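Local coordinates for AP endonuclease, family protein 2 (Mycobacterium smegmatis, PDB 5TNV) that binds a magnesium ion in a xylose isomerase-like TIM barrel and may act as an endonuclease, at residues W27-N32 / T294-E300; D67-D73 / L98-S104; I285-L289 / L321-L325. All coordinates share one frame; numbering follows the deposited sequence.

Overall arrangement
Interactions 1 and 2 lie in the barrel wall, with centres about 8 Å apart, and both are buried. Strand 29-32 of the first and strand 68-70 of the second are neighbours in the sheet, joined by backbone hydrogen bonds between Ala-31 and both His-68 and Asp-70. Interaction 1 relies on a regular backbone ladder. In interaction 2 the ladder gives way to a carboxylate gripped by serines near the magnesium site. Interaction 3 is partly buried and lies in the helical layer outside the strands, joining helices 281-290 and 306-325 through aliphatic groups and an arginine chain; it touches interaction 1 where Trp-27 meets Leu-289, Leu-321 and Leu-325, and stays about 11 Å (nearest atoms) from interaction 2.

Interaction 1. Residues W27-N32 / T294-E300; sequences WPIAAN and TGPFCCE
Strands 29-32 and 297-299 run parallel, their axes 4.5 Å apart at closest approach and inclined by 34°, and a ladder of four backbone hydrogen bonds joins the two segments: Phe-297 N to Pro-28 O, Ala-30 N to Phe-297 O, Cys-299 N to Ala-30 O, and Asn-32 N to Cys-299 O.

Ahead of the strands, the indole of Trp-27 extends the pairing into the loop, its NE1 donating to Gly-295 O over 2.8 Å. The acceptor lies in the indole plane, whereas NE1 stands above the carbonyl plane of Gly-295. With CG anti to the backbone N (chi1 -160°), the ring turns along segment 294-300, and Phe-297 covers one of its faces: CE2 of Phe-297 is 3.4 Å from NE1 of Trp-27, near the rim. The two ring planes are 47° apart, an inclined pairing. The NE1 bond and the phenyl cover together probably limit rotation of the indole.

Joining the first and last strands of the barrel in chain order, the contact closes the TIM barrel. Alternation along the strands separates two faces. Ile-29, Phe-297 and Cys-299 project toward helix 306-325, with CG2 of Ile-29 3.7 Å from SG of Cys-299. Ala-30 and Cys-298 are on the other face, where Cys-298 lies close to the magnesium ligand His-252.

At the C-terminal end, SG of Cys-298 is 3.8 Å from CB of Asn-32. In the conformer described, the side chain of Glu-300 runs alongside that of Asn-32. Their polar ends have other partners: OD1 of Asn-32 accepts from Leu-34 N, and OE1 of Glu-300 forms a salt bridge with Lys-254. The nearest side-chain atom of Glu-300 is about 4 Å from the bound magnesium ion.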
loop_
_atom_site.group_PDB
_atom_site.type_symbol
_atom_site.label_atom_id
_atom_site.label_comp_id
_atom_site.label_asym_id
_atom_site.label_seq_id
_atom_site.Cartn_x
_atom_site.Cartn_y
_atom_site.Cartn_z
ATOM N N TRP A 27 17.277 -19.987 2.410
ATOM C CA TRP A 27 17.959 -18.726 2.653
ATOM C C TRP A 27 17.343 -18.073 3.882
ATOM O O TRP A 27 16.136 -17.822 3.886
ATOM C CB TRP A 27 17.814 -17.816 1.423
ATOM C CG TRP A 27 18.840 -16.728 1.360
ATOM C CD1 TRP A 27 19.193 -15.849 2.337
ATOM C CD2 TRP A 27 19.686 -16.421 0.232
ATOM N NE1 TRP A 27 20.195 -15.030 1.911
ATOM C CE2 TRP A 27 20.516 -15.354 0.599
ATOM C CE3 TRP A 27 19.823 -16.970 -1.061
ATOM C CZ2 TRP A 27 21.440 -14.817 -0.269
ATOM C CZ3 TRP A 27 20.745 -16.435 -1.923
ATOM C CH2 TRP A 27 21.548 -15.356 -1.503
ATOM N N PRO A 28 18.085 -17.777 4.939
ATOM C CA PRO A 28 17.434 -17.219 6.129
ATOM C C PRO A 28 16.848 -15.828 5.882
ATOM O O PRO A 28 17.555 -14.960 5.404
ATOM C CB PRO A 28 18.546 -17.234 7.192
ATOM C CG PRO A 28 19.457 -18.320 6.744
ATOM C CD PRO A 28 19.495 -18.085 5.245
ATOM N N ILE A 29 15.578 -15.695 6.263
ATOM C CA ILE A 29 14.834 -14.427 6.131
ATOM C C ILE A 29 14.234 -14.171 7.500
ATOM O O ILE A 29 13.139 -14.686 7.820
ATOM C CB ILE A 29 13.810 -14.445 5.005
ATOM C CG1 ILE A 29 14.429 -14.800 3.627
ATOM C CG2 ILE A 29 13.099 -13.124 4.950
ATOM C CD1 ILE A 29 13.364 -15.298 2.639
ATOM N N ALA A 30 14.925 -13.429 8.337
ATOM C CA ALA A 30 14.553 -13.337 9.745
ATOM C C ALA A 30 13.562 -12.244 10.055
ATOM O O ALA A 30 13.626 -11.155 9.483
ATOM C CB ALA A 30 15.793 -13.057 10.577
ATOM N N ALA A 31 12.646 -12.514 10.982
ATOM C CA ALA A 31 11.819 -11.470 11.577
ATOM C C ALA A 31 12.607 -10.710 12.620
ATOM O O ALA A 31 13.060 -11.308 13.629
ATOM C CB ALA A 31 10.572 -12.036 12.215
ATOM N N ASN A 32 12.773 -9.419 12.472
ATOM C CA ASN A 32 13.396 -8.587 13.510
ATOM C C ASN A 32 12.432 -8.431 14.663
ATOM O O ASN A 32 11.291 -8.074 14.416
ATOM C CB ASN A 32 13.741 -7.229 12.892
ATOM C CG ASN A 32 14.562 -6.316 13.747
ATOM O OD1 ASN A 32 14.038 -5.884 14.780
ATOM N ND2 ASN A 32 15.783 -5.994 13.384
ATOM N N THR A 294 25.596 -13.171 -0.444
ATOM C CA THR A 294 25.197 -14.458 0.145
ATOM C C THR A 294 24.741 -14.395 1.579
ATOM O O THR A 294 24.407 -15.435 2.143
ATOM C CB THR A 294 26.388 -15.467 0.088
ATOM O OG1 THR A 294 27.490 -14.939 0.855
ATOM C CG2 THR A 294 26.859 -15.716 -1.325
ATOM N N GLY A 295 24.671 -13.217 2.192
ATOM C CA GLY A 295 24.318 -13.130 3.595
ATOM C C GLY A 295 22.856 -13.292 3.884
ATOM O O GLY A 295 22.010 -13.185 2.989
ATOM N N PRO A 296 22.488 -13.513 5.138
ATOM C CA PRO A 296 21.084 -13.659 5.501
ATOM C C PRO A 296 20.354 -12.304 5.335
ATOM O O PRO A 296 20.955 -11.243 5.331
ATOM C CB PRO A 296 21.123 -14.132 6.953
ATOM C CG PRO A 296 22.415 -13.715 7.469
ATOM C CD PRO A 296 23.384 -13.621 6.328
ATOM N N PHE A 297 19.019 -12.408 5.239
ATOM C CA PHE A 297 18.142 -11.248 5.260
ATOM C C PHE A 297 17.538 -11.036 6.624
ATOM O O PHE A 297 17.331 -12.014 7.384
ATOM C CB PHE A 297 16.989 -11.412 4.242
ATOM C CG PHE A 297 17.412 -11.432 2.796
ATOM C CD1 PHE A 297 17.493 -10.274 2.061
ATOM C CD2 PHE A 297 17.693 -12.625 2.158
ATOM C CE1 PHE A 297 17.830 -10.261 0.720
ATOM C CE2 PHE A 297 18.063 -12.676 0.826
ATOM C CZ PHE A 297 18.130 -11.492 0.111
ATOM N N CYS A 298 17.161 -9.819 6.921
ATOM C CA CYS A 298 16.413 -9.508 8.122
ATOM C C CYS A 298 15.321 -8.482 7.763
ATOM O O CYS A 298 15.624 -7.385 7.278
ATOM C CB CYS A 298 17.345 -8.944 9.199
ATOM S SG CYS A 298 16.515 -8.556 10.731
ATOM N N CYS A 299 14.081 -8.911 7.952
ATOM C CA CYS A 299 12.930 -8.052 7.712
ATOM C C CYS A 299 12.704 -7.196 8.980
ATOM O O CYS A 299 12.367 -7.733 10.038
ATOM C CB CYS A 299 11.688 -8.873 7.394
ATOM S SG CYS A 299 11.812 -9.813 5.891
ATOM N N GLU A 300 12.871 -5.903 8.830
ATOM C CA GLU A 300 12.638 -4.816 9.760
ATOM C C GLU A 300 11.509 -3.947 9.201
ATOM O O GLU A 300 11.473 -3.805 8.009
ATOM C CB GLU A 300 13.873 -3.909 10.020
ATOM C CG GLU A 300 13.961 -3.321 11.432
ATOM C CD GLU A 300 13.641 -1.845 11.527
ATOM O OE1 GLU A 300 14.097 -0.982 10.713
ATOM O OE2 GLU A 300 12.949 -1.522 12.572
#

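Interaction 2. Residues D67-D73 / L98-S104; sequences DHIDPTD and LAISSIS
Beside the magnesium site, the carboxylate of Asp-70 is gripped by Ser-102 and Ser-104 of the next strand. OD2 of Asp-70 accepts from OG of Ser-102 and from OG of Ser-104, each at 2.7 Å, and the two hydroxyls approach from opposite faces of the carboxylate plane. OD1 of Asp-70 uses its syn lone pair for Ser-104 N, at 2.8 Å, and also takes Thr-72 N in an Asx turn. Four donors therefore fix the rotation of the group, which extends across to the serines because CG is anti to the backbone N (chi1 -180°). Ser-104 OG is also hydrogen-bonded to NE2 of the magnesium ligand His-252, so Ser-104 is a second-shell residue, and Asp-70 behind it probably helps to position its hydroxyl.

The strands belong to a parallel beta-alpha-beta unit, with helix 83-95 as its crossover. At their N-terminal ends His-68 faces Ala-99 and Ile-69 faces Ile-100; the register then slips, Asp-70 lying nearest Ile-103. Ile-69 N donates to Ala-99 O over 2.9 Å and Ser-101 N to Ile-69 O over 3.3 Å, while the bond from Ala-99 N to Asp-67 O is weak.

On the face covered by helices 51-63 and 83-95, CG1 of Ile-69 meets CG1 of Ile-100 at 3.7 Å. On the other face, CB of His-68 rests 3.5 Å from OG of Ser-101, alongside Ala-30 of strand 29-32.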
loop_
_atom_site.group_PDB
_atom_site.type_symbol
_atom_site.label_atom_id
_atom_site.label_comp_id
_atom_site.label_asym_id
_atom_site.label_seq_id
_atom_site.Cartn_x
_atom_site.Cartn_y
_atom_site.Cartn_z
ATOM N N ASP A 67 10.599 -18.880 9.657
ATOM C CA ASP A 67 11.486 -19.893 10.209
ATOM C C ASP A 67 12.578 -19.299 11.095
ATOM O O ASP A 67 13.101 -20.002 11.959
ATOM C CB ASP A 67 12.159 -20.673 9.078
ATOM C CG ASP A 67 11.213 -21.499 8.262
ATOM O OD1 ASP A 67 10.408 -22.193 8.810
ATOM O OD2 ASP A 67 11.335 -21.491 7.030
ATOM N N HIS A 68 12.955 -18.046 10.854
ATOM C CA HIS A 68 14.054 -17.413 11.533
ATOM C C HIS A 68 13.628 -16.086 12.151
ATOM O O HIS A 68 12.732 -15.380 11.620
ATOM C CB HIS A 68 15.243 -17.168 10.596
ATOM C CG HIS A 68 15.905 -18.422 10.172
ATOM N ND1 HIS A 68 15.572 -19.104 9.035
ATOM C CD2 HIS A 68 16.896 -19.102 10.821
ATOM C CE1 HIS A 68 16.331 -20.182 8.956
ATOM N NE2 HIS A 68 17.139 -20.231 10.009
ATOM N N ILE A 69 14.323 -15.705 13.231
ATOM C CA ILE A 69 14.217 -14.418 13.874
ATOM C C ILE A 69 15.601 -13.828 14.062
ATOM O O ILE A 69 16.632 -14.529 14.031
ATOM C CB ILE A 69 13.475 -14.478 15.230
ATOM C CG1 ILE A 69 14.326 -15.180 16.282
ATOM C CG2 ILE A 69 12.104 -15.068 15.081
ATOM C CD1 ILE A 69 13.926 -14.940 17.711
ATOM N N ASP A 70 15.594 -12.531 14.302
ATOM C CA ASP A 70 16.735 -11.762 14.802
ATOM C C ASP A 70 16.215 -11.123 16.079
ATOM O O ASP A 70 15.341 -10.283 16.038
ATOM C CB ASP A 70 17.224 -10.756 13.799
ATOM C CG ASP A 70 18.410 -9.929 14.260
ATOM O OD1 ASP A 70 18.493 -9.580 15.459
ATOM O OD2 ASP A 70 19.273 -9.635 13.367
ATOM N N PRO A 71 16.720 -11.574 17.260
ATOM C CA PRO A 71 16.140 -11.072 18.519
ATOM C C PRO A 71 16.460 -9.598 18.777
ATOM O O PRO A 71 15.844 -9.018 19.674
ATOM C CB PRO A 71 16.816 -11.959 19.568
ATOM C CG PRO A 71 18.157 -12.257 18.965
ATOM C CD PRO A 71 17.840 -12.491 17.496
ATOM N N THR A 72 17.410 -9.044 18.062
ATOM C CA THR A 72 17.972 -7.712 18.372
ATOM C C THR A 72 18.550 -7.729 19.766
ATOM O O THR A 72 18.804 -8.802 20.331
ATOM C CB THR A 72 17.008 -6.548 18.078
ATOM O OG1 THR A 72 16.032 -6.375 19.149
ATOM C CG2 THR A 72 16.299 -6.707 16.764
ATOM N N ASP A 73 18.801 -6.549 20.340
ATOM C CA ASP A 73 19.079 -6.329 21.748
ATOM C C ASP A 73 18.001 -5.482 22.382
ATOM O O ASP A 73 18.146 -5.078 23.562
ATOM C CB ASP A 73 20.457 -5.695 21.986
ATOM C CG ASP A 73 20.606 -4.338 21.391
ATOM O OD1 ASP A 73 19.661 -3.875 20.756
ATOM O OD2 ASP A 73 21.688 -3.718 21.526
ATOM N N LEU A 98 11.264 -21.931 15.641
ATOM C CA LEU A 98 12.089 -20.852 15.140
ATOM C C LEU A 98 13.573 -21.072 15.460
ATOM O O LEU A 98 13.956 -21.871 16.312
ATOM C CB LEU A 98 11.612 -19.515 15.743
ATOM C CG LEU A 98 10.179 -19.129 15.295
ATOM C CD1 LEU A 98 9.642 -18.007 16.171
ATOM C CD2 LEU A 98 10.149 -18.695 13.837
ATOM N N ALA A 99 14.392 -20.304 14.758
ATOM C CA ALA A 99 15.842 -20.302 14.944
ATOM C C ALA A 99 16.356 -18.871 14.733
ATOM O O ALA A 99 15.702 -18.075 14.059
ATOM C CB ALA A 99 16.478 -21.297 13.990
ATOM N N ILE A 100 17.514 -18.564 15.300
ATOM C CA ILE A 100 18.135 -17.261 15.171
ATOM C C ILE A 100 19.217 -17.312 14.080
ATOM O O ILE A 100 20.178 -18.069 14.205
ATOM C CB ILE A 100 18.732 -16.773 16.479
ATOM C CG1 ILE A 100 17.608 -16.515 17.499
ATOM C CG2 ILE A 100 19.572 -15.555 16.274
ATOM C CD1 ILE A 100 18.060 -16.254 18.913
ATOM N N SER A 101 19.069 -16.471 13.044
ATOM C CA SER A 101 20.049 -16.378 11.969
ATOM C C SER A 101 21.001 -15.206 12.106
ATOM O O SER A 101 22.108 -15.235 11.524
ATOM C CB SER A 101 19.341 -16.353 10.606
ATOM O OG SER A 101 18.302 -15.392 10.601
ATOM N N SER A 102 20.629 -14.167 12.841
ATOM C CA SER A 102 21.438 -12.970 13.015
ATOM C C SER A 102 21.018 -12.314 14.338
ATOM O O SER A 102 19.884 -12.523 14.783
ATOM C CB SER A 102 21.239 -11.998 11.849
ATOM O OG SER A 102 19.882 -11.641 11.677
ATOM N N ILE A 103 21.919 -11.535 14.907
ATOM C CA ILE A 103 21.612 -10.752 16.108
ATOM C C ILE A 103 22.027 -9.295 15.824
ATOM O O ILE A 103 23.212 -9.017 15.653
ATOM C CB ILE A 103 22.302 -11.272 17.368
ATOM C CG1 ILE A 103 22.004 -12.736 17.608
ATOM C CG2 ILE A 103 21.933 -10.383 18.548
ATOM C CD1 ILE A 103 22.791 -13.379 18.745
ATOM N N SER A 104 21.046 -8.408 15.825
ATOM C CA SER A 104 21.242 -6.991 15.502
ATOM C C SER A 104 21.117 -6.113 16.714
ATOM O O SER A 104 20.032 -5.883 17.243
ATOM C CB SER A 104 20.222 -6.532 14.441
ATOM O OG SER A 104 20.421 -7.223 13.211
#

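Interaction 3. Residues I285-L289 / L321-L325; sequences IRLAL and LTSAL
Apolar contacts between Leu-289, Ile-285, Leu-321 and Ala-324 form one part of the join between helices 281-290 and 306-325, whose local axes approach to 10.5 Å and cross at -43°. The CD1 methyl of Leu-289 does most of the touching: it lies 3.6 Å from CB of Ala-324, 4.1 Å from CD2 of Leu-321 and 4.2 Å from CD2 of Leu-325. CD2 of Leu-321 also meets CG2 of Ile-285 at 3.9 Å, the two side chains standing at roughly a right angle. Ala-324, with only a methyl, sits where the backbones come closest, 6.5 Å from its CA to CA of Arg-286.

The polar part belongs to Arg-286. In the conformer described, its chain stays extended from CG to NE and passes over Ala-324, laying one guanidinium face on CA of that residue. At the edge of this plane, NH1 of Arg-286 reaches OG of Ser-323 at 3.0 Å, a weak hydrogen bond with an N-H...O angle of 126°. Ser-323 OG has its stronger partner in Glu-63 of the second subunit, and Gln-60 of that subunit packs on both Arg-286 and Ser-323.

Cohesion between the helices thus rests on packing shared by the leucines and the arginine's own chain, the one polar bond being weak.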
loop_
_atom_site.group_PDB
_atom_site.type_symbol
_atom_site.label_atom_id
_atom_site.label_comp_id
_atom_site.label_asym_id
_atom_site.label_seq_id
_atom_site.Cartn_x
_atom_site.Cartn_y
_atom_site.Cartn_z
ATOM N N ILE A 285 17.376 -7.074 -5.333
ATOM C CA ILE A 285 17.777 -8.401 -4.852
ATOM C C ILE A 285 18.480 -9.151 -5.960
ATOM O O ILE A 285 19.500 -9.800 -5.731
ATOM C CB ILE A 285 16.586 -9.180 -4.279
ATOM C CG1 ILE A 285 16.087 -8.548 -2.981
ATOM C CG2 ILE A 285 16.922 -10.651 -4.074
ATOM C CD1 ILE A 285 14.712 -9.027 -2.564
ATOM N N ARG A 286 17.969 -9.090 -7.216
ATOM C CA ARG A 286 18.663 -9.789 -8.285
ATOM C C ARG A 286 20.046 -9.220 -8.506
ATOM O O ARG A 286 21.001 -9.990 -8.752
ATOM C CB ARG A 286 17.851 -9.732 -9.587
ATOM C CG ARG A 286 16.774 -10.809 -9.657
ATOM C CD ARG A 286 15.822 -10.546 -10.806
ATOM N NE ARG A 286 15.064 -11.766 -11.063
ATOM C CZ ARG A 286 15.347 -12.758 -11.876
ATOM N NH1 ARG A 286 14.510 -13.795 -11.935
ATOM N NH2 ARG A 286 16.407 -12.787 -12.641
ATOM N N LEU A 287 20.226 -7.907 -8.423
ATOM C CA LEU A 287 21.515 -7.272 -8.526
ATOM C C LEU A 287 22.446 -7.791 -7.436
ATOM O O LEU A 287 23.609 -8.119 -7.687
ATOM C CB LEU A 287 21.389 -5.740 -8.426
ATOM C CG LEU A 287 22.711 -4.982 -8.478
ATOM C CD1 LEU A 287 23.418 -5.214 -9.800
ATOM C CD2 LEU A 287 22.431 -3.502 -8.181
ATOM N N ALA A 288 21.943 -7.838 -6.198
ATOM C CA ALA A 288 22.750 -8.350 -5.101
ATOM C C ALA A 288 23.290 -9.733 -5.424
ATOM O O ALA A 288 24.458 -10.018 -5.257
ATOM C CB ALA A 288 21.908 -8.353 -3.813
ATOM N N LEU A 289 22.397 -10.617 -5.891
ATOM C CA LEU A 289 22.808 -11.957 -6.226
ATOM C C LEU A 289 23.889 -11.933 -7.286
ATOM O O LEU A 289 24.871 -12.682 -7.195
ATOM C CB LEU A 289 21.627 -12.808 -6.663
ATOM C CG LEU A 289 20.573 -13.078 -5.700
ATOM C CD1 LEU A 289 19.448 -13.873 -6.305
ATOM C CD2 LEU A 289 21.157 -13.872 -4.588
ATOM N N LEU A 321 13.678 -14.670 -4.794
ATOM C CA LEU A 321 14.812 -15.607 -4.742
ATOM C C LEU A 321 14.509 -16.864 -5.518
ATOM O O LEU A 321 15.369 -17.389 -6.236
ATOM C CB LEU A 321 15.167 -15.994 -3.298
ATOM C CG LEU A 321 15.748 -14.904 -2.411
ATOM C CD1 LEU A 321 15.944 -15.430 -1.002
ATOM C CD2 LEU A 321 17.076 -14.332 -2.949
ATOM N N THR A 322 13.288 -17.373 -5.379
ATOM C CA THR A 322 12.931 -18.635 -6.062
ATOM C C THR A 322 13.105 -18.448 -7.566
ATOM O O THR A 322 13.723 -19.277 -8.251
ATOM C CB THR A 322 11.521 -19.066 -5.726
ATOM O OG1 THR A 322 11.440 -19.370 -4.321
ATOM C CG2 THR A 322 11.051 -20.287 -6.517
ATOM N N SER A 323 12.566 -17.366 -8.102
ATOM C CA SER A 323 12.706 -17.082 -9.522
ATOM C C SER A 323 14.179 -16.888 -9.939
ATOM O O SER A 323 14.626 -17.408 -10.946
ATOM C CB SER A 323 11.872 -15.864 -9.895
ATOM O OG SER A 323 12.110 -15.514 -11.248
ATOM N N ALA A 324 14.940 -16.126 -9.154
ATOM C CA ALA A 324 16.304 -15.764 -9.514
ATOM C C ALA A 324 17.246 -16.949 -9.438
ATOM O O ALA A 324 18.255 -16.970 -10.156
ATOM C CB ALA A 324 16.831 -14.678 -8.588
ATOM N N LEU A 325 16.941 -17.938 -8.590
ATOM C CA LEU A 325 17.817 -19.069 -8.365
ATOM C C LEU A 325 17.391 -20.325 -9.076
ATOM O O LEU A 325 18.110 -21.308 -9.053
ATOM C CB LEU A 325 17.922 -19.342 -6.821
ATOM C CG LEU A 325 18.572 -18.223 -5.992
ATOM C CD1 LEU A 325 18.462 -18.589 -4.505
ATOM C CD2 LEU A 325 20.018 -17.988 -6.417
#